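Local coordinates for ATP grasp ligase (Microcystis aeruginosa MRC, PDB 5IG9), which probably uses ATP to activate a carboxylate for ligation, as in related ATP-grasp enzymes, consistent with a role in closing rings of the peptide microviridin, at residues K125-Q130 against M270-L275; L143-N146 against A150-Q153. All coordinates share one frame; numbering follows the deposited sequence.

Contact 1. Residues K125-Q130 against M270-L275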
# COMPACT_ATOMS: atom_id res chain seq x y z
N LYS A 125 -11.55 0.78 -0.04
CA LYS A 125 -12.91 0.85 -0.56
C LYS A 125 -13.92 1.24 0.51
O LYS A 125 -14.95 1.85 0.20
CB LYS A 125 -13.30 -0.49 -1.20
CG LYS A 125 -12.46 -0.82 -2.43
CD LYS A 125 -12.76 -2.21 -2.96
CE LYS A 125 -11.93 -2.52 -4.20
NZ LYS A 125 -12.16 -3.90 -4.71
N GLN A 126 -13.64 0.92 1.78
CA GLN A 126 -14.49 1.40 2.86
C GLN A 126 -14.42 2.91 3.00
O GLN A 126 -15.42 3.55 3.34
CB GLN A 126 -14.10 0.72 4.17
CG GLN A 126 -15.02 1.08 5.33
CD GLN A 126 -14.50 0.57 6.66
OE1 GLN A 126 -13.68 -0.35 6.71
NE2 GLN A 126 -14.97 1.17 7.75
N LEU A 127 -13.25 3.50 2.75
CA LEU A 127 -13.13 4.95 2.81
C LEU A 127 -13.77 5.62 1.59
O LEU A 127 -14.29 6.73 1.70
CB LEU A 127 -11.65 5.35 2.91
CG LEU A 127 -11.34 6.84 3.03
CD1 LEU A 127 -11.91 7.42 4.32
CD2 LEU A 127 -9.84 7.06 2.96
N GLN A 128 -13.75 4.95 0.44
CA GLN A 128 -14.42 5.49 -0.74
C GLN A 128 -15.91 5.70 -0.46
O GLN A 128 -16.44 6.80 -0.66
CB GLN A 128 -14.24 4.55 -1.93
CG GLN A 128 -12.81 4.33 -2.37
CD GLN A 128 -12.74 3.44 -3.59
OE1 GLN A 128 -13.77 3.11 -4.18
NE2 GLN A 128 -11.54 3.04 -3.98
N LEU A 129 -16.59 4.65 0.01
CA LEU A 129 -18.02 4.74 0.25
C LEU A 129 -18.35 5.76 1.32
O LEU A 129 -19.31 6.53 1.20
CB LEU A 129 -18.56 3.36 0.64
CG LEU A 129 -18.23 2.22 -0.33
CD1 LEU A 129 -18.54 0.87 0.29
CD2 LEU A 129 -18.97 2.39 -1.64
N GLN A 130 -17.55 5.80 2.39
CA GLN A 130 -17.80 6.74 3.48
C GLN A 130 -17.63 8.18 3.02
O GLN A 130 -18.43 9.05 3.38
CB GLN A 130 -16.86 6.44 4.64
CG GLN A 130 -16.78 7.54 5.68
CD GLN A 130 -16.00 7.10 6.90
OE1 GLN A 130 -16.44 6.22 7.65
NE2 GLN A 130 -14.83 7.69 7.10
N MET A 270 -12.96 13.16 -6.36
CA MET A 270 -11.61 13.16 -6.91
C MET A 270 -10.71 14.12 -6.16
O MET A 270 -9.55 13.81 -5.85
CB MET A 270 -11.65 13.51 -8.40
CG MET A 270 -12.54 12.61 -9.24
SD MET A 270 -11.82 10.99 -9.56
CE MET A 270 -10.44 11.44 -10.60
N LYS A 271 -11.22 15.32 -5.84
CA LYS A 271 -10.40 16.33 -5.18
C LYS A 271 -10.03 15.91 -3.76
O LYS A 271 -8.93 16.22 -3.29
CB LYS A 271 -11.13 17.67 -5.17
CG LYS A 271 -10.29 18.81 -4.64
CD LYS A 271 -11.03 20.14 -4.69
CE LYS A 271 -12.18 20.17 -3.70
NZ LYS A 271 -12.60 21.57 -3.39
N TYR A 272 -10.93 15.20 -3.07
CA TYR A 272 -10.61 14.75 -1.72
C TYR A 272 -9.42 13.79 -1.73
O TYR A 272 -8.48 13.94 -0.94
CB TYR A 272 -11.83 14.08 -1.08
CG TYR A 272 -11.50 13.43 0.24
CD1 TYR A 272 -11.46 14.16 1.42
CD2 TYR A 272 -11.21 12.07 0.32
CE1 TYR A 272 -11.15 13.57 2.63
CE2 TYR A 272 -10.90 11.47 1.52
CZ TYR A 272 -10.87 12.22 2.67
OH TYR A 272 -10.56 11.61 3.86
N PHE A 273 -9.45 12.81 -2.62
CA PHE A 273 -8.37 11.83 -2.70
C PHE A 273 -7.15 12.35 -3.45
O PHE A 273 -6.10 11.69 -3.41
CB PHE A 273 -8.87 10.54 -3.34
CG PHE A 273 -9.80 9.75 -2.47
CD1 PHE A 273 -9.34 9.14 -1.32
CD2 PHE A 273 -11.14 9.63 -2.80
CE1 PHE A 273 -10.19 8.42 -0.51
CE2 PHE A 273 -12.00 8.91 -1.99
CZ PHE A 273 -11.53 8.31 -0.85
N GLY A 274 -7.26 13.49 -4.12
CA GLY A 274 -6.14 14.05 -4.87
C GLY A 274 -5.88 13.40 -6.21
O GLY A 274 -4.73 13.35 -6.65
N LEU A 275 -6.92 12.90 -6.87
CA LEU A 275 -6.75 12.17 -8.11
C LEU A 275 -7.05 13.05 -9.31
O LEU A 275 -7.93 13.92 -9.27
CB LEU A 275 -7.65 10.93 -8.15
CG LEU A 275 -7.37 9.86 -7.10
CD1 LEU A 275 -8.30 8.67 -7.29
CD2 LEU A 275 -5.92 9.42 -7.14
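The Schellman-capped end of helix 260-273 packs against helix 125-134, with the ring of Phe-273 reaching Leu-127 and Gln-128. The Phe-273 ring meets Leu-127 edge-on: Leu-127 CD2 lies near the ring plane, 3.7 Å from Phe-273 CE1. Leu-127 CG is close behind, 4.0 Å from Phe-273 CE1. Leu-127 holds CG anti to its own backbone N (chi1 -178°), which carries the branch toward the ring. The two side chains run past each other in opposite directions. Phe-273 CZ also reaches the backbone of helix 125-134, 4.0 Å from Gln-128 CA, which lies obliquely to the ring. One face of the Phe-273 ring is covered by its neighbour Tyr-272, whose CD2 stands 3.7 Å above the ring centre. The contact is apolar, and no hydrogen bond crosses it. The buried amide of Gln-128 is satisfied elsewhere, NE2 by Ala-122 O and OE1 by Ile-295 N. Ala-122, on helix 116-122, also touches Phe-273. An alanine in place of Phe-273 would probably open a gap beside Leu-127 and take from Tyr-272 the ring its edge rests on. Just beyond the phenylalanine the helix stops. Leu-275 N bonds to Met-270 O at 3.0 Å, and Gly-274 N makes a weak bond to Lys-271 O. Gly-274 has positive phi (78°), as expected of the C-prime residue in a Schellman motif.

Contact 2. Residues L143-N146 against A150-Q153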
# COMPACT_ATOMS: atom_id res chain seq x y z
N LEU A 143 -21.23 -4.43 4.37
CA LEU A 143 -20.70 -5.02 5.60
C LEU A 143 -19.53 -5.92 5.24
O LEU A 143 -19.70 -6.91 4.52
CB LEU A 143 -21.77 -5.82 6.34
CG LEU A 143 -21.26 -6.72 7.47
CD1 LEU A 143 -20.64 -5.89 8.59
CD2 LEU A 143 -22.36 -7.62 8.01
N THR A 144 -18.34 -5.57 5.74
CA THR A 144 -17.19 -6.46 5.71
C THR A 144 -17.08 -7.12 7.08
O THR A 144 -17.00 -6.42 8.10
CB THR A 144 -15.90 -5.70 5.38
OG1 THR A 144 -15.34 -5.14 6.58
CG2 THR A 144 -16.17 -4.58 4.39
N SER A 145 -17.08 -8.44 7.11
CA SER A 145 -17.24 -9.13 8.38
C SER A 145 -16.68 -10.55 8.31
O SER A 145 -16.71 -11.19 7.26
CB SER A 145 -18.71 -9.17 8.80
OG SER A 145 -18.89 -9.93 9.98
N ASN A 146 -16.16 -11.01 9.45
CA ASN A 146 -15.81 -12.40 9.68
C ASN A 146 -16.75 -13.05 10.70
O ASN A 146 -16.44 -14.11 11.24
CB ASN A 146 -14.36 -12.52 10.16
CG ASN A 146 -14.15 -11.92 11.54
OD1 ASN A 146 -14.61 -10.81 11.82
ND2 ASN A 146 -13.47 -12.65 12.41
N ALA A 150 -23.54 -11.41 12.43
CA ALA A 150 -23.74 -10.12 11.78
C ALA A 150 -24.09 -10.29 10.31
O ALA A 150 -24.88 -9.52 9.76
CB ALA A 150 -22.49 -9.25 11.94
N VAL A 151 -23.52 -11.31 9.66
CA VAL A 151 -23.80 -11.55 8.25
C VAL A 151 -25.22 -12.07 8.07
O VAL A 151 -25.94 -11.65 7.16
CB VAL A 151 -22.76 -12.51 7.66
CG1 VAL A 151 -23.13 -12.89 6.23
CG2 VAL A 151 -21.38 -11.88 7.71
N LYS A 152 -25.65 -13.01 8.93
CA LYS A 152 -27.04 -13.47 8.88
C LYS A 152 -28.01 -12.32 9.08
O LYS A 152 -28.99 -12.17 8.35
CB LYS A 152 -27.28 -14.55 9.94
CG LYS A 152 -26.50 -15.84 9.73
CD LYS A 152 -26.95 -16.59 8.49
CE LYS A 152 -28.44 -16.94 8.54
NZ LYS A 152 -29.27 -15.95 7.81
N GLN A 153 -27.73 -11.48 10.08
CA GLN A 153 -28.56 -10.31 10.33
C GLN A 153 -28.55 -9.36 9.13
O GLN A 153 -29.57 -8.73 8.82
CB GLN A 153 -28.06 -9.60 11.59
CG GLN A 153 -29.14 -8.92 12.40
CD GLN A 153 -28.68 -8.61 13.80
OE1 GLN A 153 -28.43 -9.51 14.61
NE2 GLN A 153 -28.54 -7.32 14.11
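Ser-145 OG is gripped by two groups, Asn-147 N and Asp-44 OD1 of the second subunit. The bond to Asn-147 N spans two residues, as in an ST turn, and lies where strand 142-145 gives way to helix 148-157. Ser-145 points toward the helix, and with OG anti to the backbone N (chi1 175°) the hydroxyl reaches a methyl of Val-151. Ser-145 OG is 3.9 Å from Val-151 CG2. Ser-145 CB is also near that methyl, at 4.0 Å from Val-151 CG2. The hydroxyl further approaches the small side chain of Ala-150, Ser-145 OG to Ala-150 CB 4.2 Å. These are van der Waals contacts; the polar needs of the buried hydroxyl are met by its two bonded partners. Two residues back on the strand, Leu-143 points toward the helix as well. Leu-143 CD2 lies against the helix backbone, 3.6 Å from Ala-150 O. Leu-143 CD2 is also 4.3 Å from Ala-150 CB. The same methyl nears Val-151 CG2, so it touches both helix residues. Val-151 also touches Phe-206 of strand 204-208. That strand pairs with 142-145 through backbone bonds of Leu-143 and Ser-145. Strand 142-145 is outermost in its own chain, but an antiparallel strand of the second subunit continues the sheet, with helix 148-157 packed on it.

The two contacts lie in separate parts of the fold, with centres 23 Å apart. Their nearest atoms come within about 5 Å but do not touch. Helix 125-134 of contact 1 is followed directly in the chain by strand 142-145 of contact 2. The chain then passes through helix 148-157 and returns to contact 1 much later, at the end of helix 260-273. Contact 2 is therefore nested within the loop that contact 1 closes. Contact 1 lies beside strand 290-296 of the five-stranded sheet, whereas contact 2 belongs to the four-stranded antiparallel sheet, where strand 142-145 is an outermost strand of this chain. Both touch the second subunit, so both lie at or near the dimer interface.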